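Local coordinates for protein D-alanyl transferase DltD (Enterococcus faecalis, PDB 6O93) that probably transfers D-alanine in the D-alanylation of lipoteichoic acid, a cell-wall polymer of Gram-positive bacteria, at residues 218-223 / 358-363; 338-343 / 351-356. All blocks are in the same frame, centred on the assembly; numbering follows the deposited sequence.

Interaction 1 of 2, residues 218-223 / 358-363; sequences YNFNEL and VDRQVD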
ATOM      1  N   TYR A 218     -16.351  21.301  -7.167  1.00 32.60           N
ATOM      2  CA  TYR A 218     -16.421  20.203  -6.215  1.00 30.35           C
ATOM      3  C   TYR A 218     -17.528  20.447  -5.196  1.00 29.60           C
ATOM      4  O   TYR A 218     -17.606  21.522  -4.593  1.00 29.63           O
ATOM      5  CB  TYR A 218     -15.077  20.038  -5.502  1.00 28.89           C
ATOM      6  CG  TYR A 218     -15.070  19.007  -4.391  1.00 28.04           C
ATOM      7  CD1 TYR A 218     -15.491  19.333  -3.106  1.00 28.01           C
ATOM      8  CD2 TYR A 218     -14.621  17.715  -4.623  1.00 27.50           C
ATOM      9  CE1 TYR A 218     -15.479  18.395  -2.090  1.00 28.40           C
ATOM     10  CE2 TYR A 218     -14.604  16.769  -3.614  1.00 27.00           C
ATOM     11  CZ  TYR A 218     -15.033  17.115  -2.350  1.00 28.04           C
ATOM     12  OH  TYR A 218     -15.015  16.175  -1.344  1.00 28.18           O
ATOM     13  N   ASN A 219     -18.384  19.446  -5.011  1.00 28.75           N
ATOM     14  CA  ASN A 219     -19.349  19.434  -3.918  1.00 27.81           C
ATOM     15  C   ASN A 219     -19.538  17.985  -3.501  1.00 26.59           C
ATOM     16  O   ASN A 219     -19.962  17.159  -4.316  1.00 26.32           O
ATOM     17  CB  ASN A 219     -20.683  20.056  -4.331  1.00 29.64           C
ATOM     18  CG  ASN A 219     -21.707  20.029  -3.211  1.00 30.80           C
ATOM     19  OD1 ASN A 219     -22.406  19.033  -3.019  1.00 30.87           O
ATOM     20  ND2 ASN A 219     -21.801  21.124  -2.467  1.00 32.01           N
ATOM     21  N   PHE A 220     -19.218  17.677  -2.243  1.00 30.45           N
ATOM     22  CA  PHE A 220     -19.235  16.290  -1.790  1.00 29.93           C
ATOM     23  C   PHE A 220     -20.618  15.669  -1.957  1.00 31.72           C
ATOM     24  O   PHE A 220     -20.765  14.616  -2.588  1.00 30.99           O
ATOM     25  CB  PHE A 220     -18.783  16.211  -0.332  1.00 29.66           C
ATOM     26  CG  PHE A 220     -18.707  14.811   0.197  1.00 29.48           C
ATOM     27  CD1 PHE A 220     -17.553  14.059   0.041  1.00 28.06           C
ATOM     28  CD2 PHE A 220     -19.791  14.240   0.845  1.00 30.47           C
ATOM     29  CE1 PHE A 220     -17.482  12.765   0.525  1.00 26.36           C
ATOM     30  CE2 PHE A 220     -19.723  12.944   1.330  1.00 29.94           C
ATOM     31  CZ  PHE A 220     -18.568  12.208   1.167  1.00 27.73           C
ATOM     32  N   ASN A 221     -21.647  16.305  -1.392  1.00 34.15           N
ATOM     33  CA  ASN A 221     -22.985  15.722  -1.428  1.00 36.07           C
ATOM     34  C   ASN A 221     -23.445  15.477  -2.861  1.00 35.87           C
ATOM     35  O   ASN A 221     -24.043  14.436  -3.158  1.00 36.45           O
ATOM     36  CB  ASN A 221     -23.970  16.626  -0.689  1.00 39.17           C
ATOM     37  CG  ASN A 221     -23.727  16.646   0.810  1.00 40.14           C
ATOM     38  OD1 ASN A 221     -23.142  15.714   1.366  1.00 38.83           O
ATOM     39  ND2 ASN A 221     -24.175  17.707   1.470  1.00 41.47           N
ATOM     40  N   GLU A 222     -23.172  16.421  -3.764  1.00 35.57           N
ATOM     41  CA  GLU A 222     -23.487  16.207  -5.171  1.00 34.56           C
ATOM     42  C   GLU A 222     -22.742  14.991  -5.710  1.00 33.10           C
ATOM     43  O   GLU A 222     -23.326  14.138  -6.390  1.00 33.85           O
ATOM     44  CB  GLU A 222     -23.137  17.457  -5.982  1.00 35.01           C
ATOM     45  CG  GLU A 222     -23.500  17.371  -7.461  1.00 36.46           C
ATOM     46  CD  GLU A 222     -23.016  18.575  -8.253  1.00 37.57           C
ATOM     47  OE1 GLU A 222     -22.247  19.389  -7.697  1.00 36.42           O
ATOM     48  OE2 GLU A 222     -23.402  18.709  -9.432  1.00 38.70           O
ATOM     49  N   LEU A 223     -21.447  14.892  -5.406  1.00 30.91           N
ATOM     50  CA  LEU A 223     -20.650  13.768  -5.884  1.00 30.57           C
ATOM     51  C   LEU A 223     -21.116  12.454  -5.268  1.00 30.09           C
ATOM     52  O   LEU A 223     -21.156  11.422  -5.951  1.00 29.26           O
ATOM     53  CB  LEU A 223     -19.172  14.010  -5.575  1.00 29.24           C
ATOM     54  CG  LEU A 223     -18.535  15.194  -6.309  1.00 29.10           C
ATOM     55  CD1 LEU A 223     -17.221  15.592  -5.654  1.00 28.04           C
ATOM     56  CD2 LEU A 223     -18.317  14.862  -7.777  1.00 29.37           C
ATOM     57  N   VAL A 358     -12.716   8.425   1.010  1.00 22.46           N
ATOM     58  CA  VAL A 358     -11.279   8.478   1.266  1.00 20.80           C
ATOM     59  C   VAL A 358     -10.698   9.781   0.738  1.00 20.34           C
ATOM     60  O   VAL A 358      -9.890  10.437   1.408  1.00 19.80           O
ATOM     61  CB  VAL A 358     -10.579   7.255   0.643  1.00 19.72           C
ATOM     62  CG1 VAL A 358      -9.069   7.436   0.671  1.00 19.05           C
ATOM     63  CG2 VAL A 358     -10.977   5.983   1.375  1.00 19.04           C
ATOM     64  N   ASP A 359     -11.107  10.181  -0.467  1.00 21.11           N
ATOM     65  CA  ASP A 359     -10.590  11.410  -1.061  1.00 22.51           C
ATOM     66  C   ASP A 359     -10.837  12.613  -0.157  1.00 23.21           C
ATOM     67  O   ASP A 359      -9.973  13.487  -0.027  1.00 23.64           O
ATOM     68  CB  ASP A 359     -11.232  11.637  -2.430  1.00 23.38           C
ATOM     69  CG  ASP A 359     -10.748  12.908  -3.091  1.00 23.91           C
ATOM     70  OD1 ASP A 359      -9.632  12.895  -3.658  1.00 23.87           O
ATOM     71  OD2 ASP A 359     -11.480  13.918  -3.036  1.00 22.65           O
ATOM     72  N   ARG A 360     -12.015  12.686   0.467  1.00 23.21           N
ATOM     73  CA  ARG A 360     -12.292  13.807   1.360  1.00 23.98           C
ATOM     74  C   ARG A 360     -11.339  13.804   2.548  1.00 23.55           C
ATOM     75  O   ARG A 360     -10.809  14.854   2.931  1.00 23.41           O
ATOM     76  CB  ARG A 360     -13.743  13.764   1.837  1.00 24.79           C
ATOM     77  CG  ARG A 360     -14.055  14.797   2.911  1.00 26.22           C
ATOM     78  CD  ARG A 360     -15.550  15.004   3.096  1.00 28.22           C
ATOM     79  NE  ARG A 360     -16.229  13.804   3.574  1.00 28.46           N
ATOM     80  CZ  ARG A 360     -17.509  13.766   3.936  1.00 29.77           C
ATOM     81  NH1 ARG A 360     -18.251  14.863   3.879  1.00 31.19           N
ATOM     82  NH2 ARG A 360     -18.048  12.630   4.357  1.00 29.92           N
ATOM     83  N   GLN A 361     -11.102  12.633   3.137  1.00 23.29           N
ATOM     84  CA  GLN A 361     -10.179  12.552   4.262  1.00 23.68           C
ATOM     85  C   GLN A 361      -8.754  12.877   3.831  1.00 22.42           C
ATOM     86  O   GLN A 361      -8.019  13.548   4.563  1.00 22.74           O
ATOM     87  CB  GLN A 361     -10.252  11.166   4.899  1.00 24.98           C
ATOM     88  CG  GLN A 361     -11.628  10.828   5.452  1.00 26.62           C
ATOM     89  CD  GLN A 361     -12.124  11.867   6.436  1.00 29.52           C
ATOM     90  OE1 GLN A 361     -11.377  12.324   7.302  1.00 30.85           O
ATOM     91  NE2 GLN A 361     -13.386  12.264   6.295  1.00 30.23           N
ATOM     92  N   VAL A 362      -8.346  12.416   2.647  1.00 21.68           N
ATOM     93  CA  VAL A 362      -7.013  12.745   2.146  1.00 21.01           C
ATOM     94  C   VAL A 362      -6.890  14.248   1.925  1.00 21.87           C
ATOM     95  O   VAL A 362      -5.912  14.878   2.345  1.00 20.96           O
ATOM     96  CB  VAL A 362      -6.709  11.964   0.854  1.00 19.85           C
ATOM     97  CG1 VAL A 362      -5.450  12.507   0.195  1.00 19.24           C
ATOM     98  CG2 VAL A 362      -6.554  10.483   1.147  1.00 19.68           C
ATOM     99  N   ASP A 363      -7.881  14.845   1.260  1.00 24.38           N
ATOM    100  CA  ASP A 363      -7.819  16.273   0.964  1.00 26.39           C
ATOM    101  C   ASP A 363      -7.750  17.096   2.246  1.00 27.30           C
ATOM    102  O   ASP A 363      -6.924  18.008   2.369  1.00 27.41           O
ATOM    103  CB  ASP A 363      -9.026  16.687   0.121  1.00 27.16           C
ATOM    104  CG  ASP A 363      -8.814  18.009  -0.586  1.00 28.28           C
ATOM    105  OD1 ASP A 363      -7.876  18.094  -1.406  1.00 28.32           O
ATOM    106  OD2 ASP A 363      -9.581  18.961  -0.328  1.00 29.43           O
TER
HETATM  107  O   HOH W   1     -14.002  13.831  -1.932  1.00 20.28           O
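Arg360 lays its guanidinium flat over one face of the Phe220 ring, an offset cation-pi stack in which the two planes differ by only 9° and Arg360 CZ sits 3.5 Å from the ring centroid. The pair bridges two helices of the SGNH-hydrolase-like fold: Phe220 is in the first turn of helix 220-233, while Arg360 belongs to helix 352-367, the last long helix after the final strand of the parallel sheet. The guanidinium is displaced toward the ring rim, its NH2 3.3 Å from Phe220 CZ. Arg360 keeps its chain extended through chi2 and then bends at chi3 (64°), which folds the flat end over the phenyl group while CD adds an off-centre CH-pi contact. An arginine suits this partly exposed position because its flat cation can lie on an aromatic face without having to be fully buried. Leu356, one helical turn earlier, also packs against Phe220, giving the ring an aliphatic neighbour besides the cation. Asn219 caps the start of helix 220-233, its OD1 accepting from Glu222 N at 2.8 Å in the carbonyl plane. A single water joins Tyr218 to Asp359, while Asp359 OD1 forms a salt bridge with Arg66. This water, lying at the tyrosine ring edge, accepts from Tyr218 OH at 2.6 Å and donates to Asp359 OD2 at 2.8 Å.

Interaction 2 of 2, residues 338-343 / 351-356; sequences SNERYF and GWRGWL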
ATOM      1  N   SER A 338     -19.442  -1.250   6.110  1.00 30.25           N
ATOM      2  CA  SER A 338     -19.672  -2.437   5.294  1.00 31.92           C
ATOM      3  C   SER A 338     -21.038  -2.404   4.620  1.00 34.86           C
ATOM      4  O   SER A 338     -21.189  -2.920   3.507  1.00 35.47           O
ATOM      5  CB  SER A 338     -19.537  -3.693   6.155  1.00 32.00           C
ATOM      6  OG  SER A 338     -20.387  -3.628   7.285  1.00 32.68           O
ATOM      7  N   ASN A 339     -22.037  -1.811   5.267  1.00 37.40           N
ATOM      8  CA  ASN A 339     -23.388  -1.772   4.724  1.00 40.55           C
ATOM      9  C   ASN A 339     -23.654  -0.532   3.877  1.00 40.66           C
ATOM     10  O   ASN A 339     -24.780  -0.355   3.403  1.00 41.73           O
ATOM     11  CB  ASN A 339     -24.415  -1.842   5.860  1.00 43.61           C
ATOM     12  CG  ASN A 339     -25.775  -2.316   5.385  1.00 47.77           C
ATOM     13  OD1 ASN A 339     -25.876  -3.095   4.437  1.00 48.67           O
ATOM     14  ND2 ASN A 339     -26.830  -1.842   6.042  1.00 49.70           N
ATOM     15  N   GLU A 340     -22.654   0.323   3.675  1.00 39.08           N
ATOM     16  CA  GLU A 340     -22.833   1.509   2.849  1.00 39.83           C
ATOM     17  C   GLU A 340     -22.896   1.101   1.381  1.00 38.20           C
ATOM     18  O   GLU A 340     -21.959   0.488   0.858  1.00 36.22           O
ATOM     19  CB  GLU A 340     -21.693   2.497   3.086  1.00 41.03           C
ATOM     20  CG  GLU A 340     -21.991   3.913   2.622  1.00 44.84           C
ATOM     21  CD  GLU A 340     -23.064   4.585   3.456  1.00 49.29           C
ATOM     22  OE1 GLU A 340     -23.283   4.152   4.607  1.00 50.93           O
ATOM     23  OE2 GLU A 340     -23.693   5.543   2.961  1.00 51.52           O
ATOM     24  N   ARG A 341     -23.997   1.439   0.718  1.00 39.58           N
ATOM     25  CA  ARG A 341     -24.205   1.015  -0.659  1.00 41.11           C
ATOM     26  C   ARG A 341     -23.259   1.749  -1.602  1.00 37.97           C
ATOM     27  O   ARG A 341     -22.969   2.935  -1.421  1.00 36.33           O
ATOM     28  CB  ARG A 341     -25.654   1.263  -1.073  1.00 46.52           C
ATOM     29  CG  ARG A 341     -26.677   0.653  -0.129  1.00 51.37           C
ATOM     30  CD  ARG A 341     -28.098   0.953  -0.577  1.00 56.43           C
ATOM     31  NE  ARG A 341     -28.389   0.380  -1.887  1.00 59.79           N
ATOM     32  CZ  ARG A 341     -29.579   0.428  -2.477  1.00 63.75           C
ATOM     33  NH1 ARG A 341     -30.601   1.023  -1.874  1.00 65.43           N
ATOM     34  NH2 ARG A 341     -29.750  -0.122  -3.673  1.00 65.21           N
ATOM     35  N   TYR A 342     -22.777   1.031  -2.617  1.00 37.14           N
ATOM     36  CA  TYR A 342     -21.903   1.581  -3.651  1.00 36.28           C
ATOM     37  C   TYR A 342     -20.559   2.037  -3.092  1.00 32.12           C
ATOM     38  O   TYR A 342     -19.826   2.781  -3.754  1.00 30.76           O
ATOM     39  CB  TYR A 342     -22.586   2.738  -4.387  1.00 39.94           C
ATOM     40  CG  TYR A 342     -24.029   2.460  -4.744  1.00 44.26           C
ATOM     41  CD1 TYR A 342     -24.365   1.414  -5.593  1.00 46.44           C
ATOM     42  CD2 TYR A 342     -25.055   3.243  -4.233  1.00 46.53           C
ATOM     43  CE1 TYR A 342     -25.682   1.154  -5.921  1.00 48.60           C
ATOM     44  CE2 TYR A 342     -26.376   2.992  -4.556  1.00 49.18           C
ATOM     45  CZ  TYR A 342     -26.684   1.946  -5.399  1.00 50.47           C
ATOM     46  OH  TYR A 342     -27.997   1.691  -5.723  1.00 53.69           O
ATOM     47  N   PHE A 343     -20.217   1.597  -1.880  1.00 29.57           N
ATOM     48  CA  PHE A 343     -18.949   1.974  -1.263  1.00 26.28           C
ATOM     49  C   PHE A 343     -17.782   1.218  -1.887  1.00 24.68           C
ATOM     50  O   PHE A 343     -16.709   1.792  -2.109  1.00 22.16           O
ATOM     51  CB  PHE A 343     -19.015   1.710   0.242  1.00 25.06           C
ATOM     52  CG  PHE A 343     -18.058   2.536   1.057  1.00 22.74           C
ATOM     53  CD1 PHE A 343     -18.393   3.823   1.447  1.00 22.52           C
ATOM     54  CD2 PHE A 343     -16.836   2.020   1.450  1.00 21.89           C
ATOM     55  CE1 PHE A 343     -17.522   4.585   2.207  1.00 20.74           C
ATOM     56  CE2 PHE A 343     -15.961   2.776   2.210  1.00 20.90           C
ATOM     57  CZ  PHE A 343     -16.307   4.061   2.590  1.00 20.32           C
ATOM     58  N   GLY A 351     -14.432   1.374  -3.974  1.00 22.89           N
ATOM     59  CA  GLY A 351     -15.127   1.739  -5.187  1.00 23.95           C
ATOM     60  C   GLY A 351     -15.632   3.171  -5.139  1.00 23.31           C
ATOM     61  O   GLY A 351     -15.098   4.026  -4.430  1.00 22.14           O
ATOM     62  N   TRP A 352     -16.693   3.410  -5.909  1.00 24.66           N
ATOM     63  CA  TRP A 352     -17.198   4.751  -6.186  1.00 25.19           C
ATOM     64  C   TRP A 352     -17.315   5.609  -4.931  1.00 25.09           C
ATOM     65  O   TRP A 352     -16.575   6.584  -4.774  1.00 24.64           O
ATOM     66  CB  TRP A 352     -18.554   4.657  -6.889  1.00 26.60           C
ATOM     67  CG  TRP A 352     -18.502   3.873  -8.166  1.00 27.03           C
ATOM     68  CD1 TRP A 352     -18.258   4.359  -9.416  1.00 27.66           C
ATOM     69  CD2 TRP A 352     -18.692   2.462  -8.315  1.00 27.76           C
ATOM     70  NE1 TRP A 352     -18.285   3.339 -10.335  1.00 28.65           N
ATOM     71  CE2 TRP A 352     -18.550   2.164  -9.684  1.00 28.84           C
ATOM     72  CE3 TRP A 352     -18.969   1.421  -7.423  1.00 27.22           C
ATOM     73  CZ2 TRP A 352     -18.676   0.868 -10.183  1.00 29.22           C
ATOM     74  CZ3 TRP A 352     -19.093   0.138  -7.920  1.00 28.10           C
ATOM     75  CH2 TRP A 352     -18.947  -0.128  -9.286  1.00 28.85           C
ATOM     76  N   ARG A 353     -18.241   5.271  -4.033  1.00 26.91           N
ATOM     77  CA  ARG A 353     -18.440   6.082  -2.840  1.00 27.80           C
ATOM     78  C   ARG A 353     -17.351   5.873  -1.796  1.00 26.20           C
ATOM     79  O   ARG A 353     -17.131   6.759  -0.964  1.00 26.60           O
ATOM     80  CB  ARG A 353     -19.807   5.786  -2.223  1.00 30.20           C
ATOM     81  CG  ARG A 353     -20.981   6.219  -3.090  1.00 32.16           C
ATOM     82  CD  ARG A 353     -22.293   6.016  -2.357  1.00 34.54           C
ATOM     83  NE  ARG A 353     -22.376   6.861  -1.171  1.00 35.86           N
ATOM     84  CZ  ARG A 353     -23.154   6.614  -0.122  1.00 38.94           C
ATOM     85  NH1 ARG A 353     -23.925   5.533  -0.099  1.00 41.75           N
ATOM     86  NH2 ARG A 353     -23.157   7.449   0.908  1.00 38.97           N
ATOM     87  N   GLY A 354     -16.668   4.728  -1.820  1.00 24.82           N
ATOM     88  CA  GLY A 354     -15.567   4.519  -0.893  1.00 22.42           C
ATOM     89  C   GLY A 354     -14.394   5.439  -1.178  1.00 20.70           C
ATOM     90  O   GLY A 354     -13.854   6.080  -0.271  1.00 19.25           O
ATOM     91  N   TRP A 355     -13.984   5.519  -2.445  1.00 21.37           N
ATOM     92  CA  TRP A 355     -12.884   6.408  -2.803  1.00 21.55           C
ATOM     93  C   TRP A 355     -13.260   7.869  -2.586  1.00 21.17           C
ATOM     94  O   TRP A 355     -12.422   8.672  -2.161  1.00 21.05           O
ATOM     95  CB  TRP A 355     -12.464   6.170  -4.251  1.00 21.98           C
ATOM     96  CG  TRP A 355     -11.541   5.007  -4.411  1.00 21.97           C
ATOM     97  CD1 TRP A 355     -11.769   3.869  -5.126  1.00 22.33           C
ATOM     98  CD2 TRP A 355     -10.238   4.863  -3.831  1.00 20.76           C
ATOM     99  NE1 TRP A 355     -10.687   3.026  -5.034  1.00 21.29           N
ATOM    100  CE2 TRP A 355      -9.733   3.614  -4.244  1.00 20.34           C
ATOM    101  CE3 TRP A 355      -9.449   5.670  -3.005  1.00 19.77           C
ATOM    102  CZ2 TRP A 355      -8.478   3.153  -3.860  1.00 19.46           C
ATOM    103  CZ3 TRP A 355      -8.199   5.211  -2.627  1.00 19.99           C
ATOM    104  CH2 TRP A 355      -7.727   3.964  -3.054  1.00 19.65           C
ATOM    105  N   LEU A 356     -14.512   8.234  -2.871  1.00 21.14           N
ATOM    106  CA  LEU A 356     -14.959   9.596  -2.597  1.00 21.91           C
ATOM    107  C   LEU A 356     -14.791   9.935  -1.122  1.00 24.02           C
ATOM    108  O   LEU A 356     -14.311  11.022  -0.777  1.00 23.85           O
ATOM    109  CB  LEU A 356     -16.419   9.769  -3.018  1.00 21.23           C
ATOM    110  CG  LEU A 356     -17.004  11.171  -2.812  1.00 21.57           C
ATOM    111  CD1 LEU A 356     -16.348  12.173  -3.759  1.00 22.16           C
ATOM    112  CD2 LEU A 356     -18.514  11.163  -2.989  1.00 22.50           C
TER
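The Phe343 ring carries Gly354 CA squarely over one face, a CH-pi contact of 3.4 Å to the ring centroid and only 4° off the ring normal. At the edge of the Tyr342 ring, near its plane, lies Arg353 CD, and the Trp352 indole presents its own edge to Tyr342 O. The Arg353 guanidinium has Glu340 CG over one face and is turned 71° from the Glu340 carboxylate. Their salt bridge relies on one oxygen, OE2, which lies 2.9 Å from Arg353 NH2 but takes only weak, bent hydrogen bonds from NH1 and NH2. Arg353 NH1 also donates to Arg341 O, 3.1 Å away, on a lone pair in the carbonyl plane, but that oxygen is tilted out of the guanidinium plane and the bond is bent at the donor. The bend at chi3 (64°) turns the end of Arg353 back along the loop, while its NE forms a salt bridge with Asp224. Residues 340-343 make a type II beta turn in the loop between the last strand of the parallel sheet and helix 352-367, and the turn packs on the first turn of that helix. Its carbonyls meet backbone N-H groups there: Tyr342 O accepts from Arg353 N at 3.0 Å, and Phe343 O accepts from Gly351 N at 3.0 Å and, more weakly, from Gly354 N. Glycine suits position 354, where a beta carbon would collide with Phe343 O. Gly351, the N-cap residue, lies near, without touching, Ser47, His349 and Asp346, whose geometry is consistent with the catalytic triad of SGNH hydrolases.

Overall arrangement
Both interactions use helix 352-367, with centres about 12 Å apart. Interaction 2 holds the start of the helix to the loop leading into it; interaction 1 joins a later turn to helix 220-233, distant in sequence. Both are only partly buried and lie away from the chain centre, but four of the eight touching residues of interaction 2 are buried against one of four in interaction 1, which also buries less area. Backbone carbonyls and N-H groups carry much of interaction 2, whereas interaction 1 depends on a flat stack and a water bridge. Each includes an arginine, one spread over an aromatic ring, the other shared between acidic groups and a carbonyl. Leu356 CD2 links the two, 3.7 Å from Leu223 C.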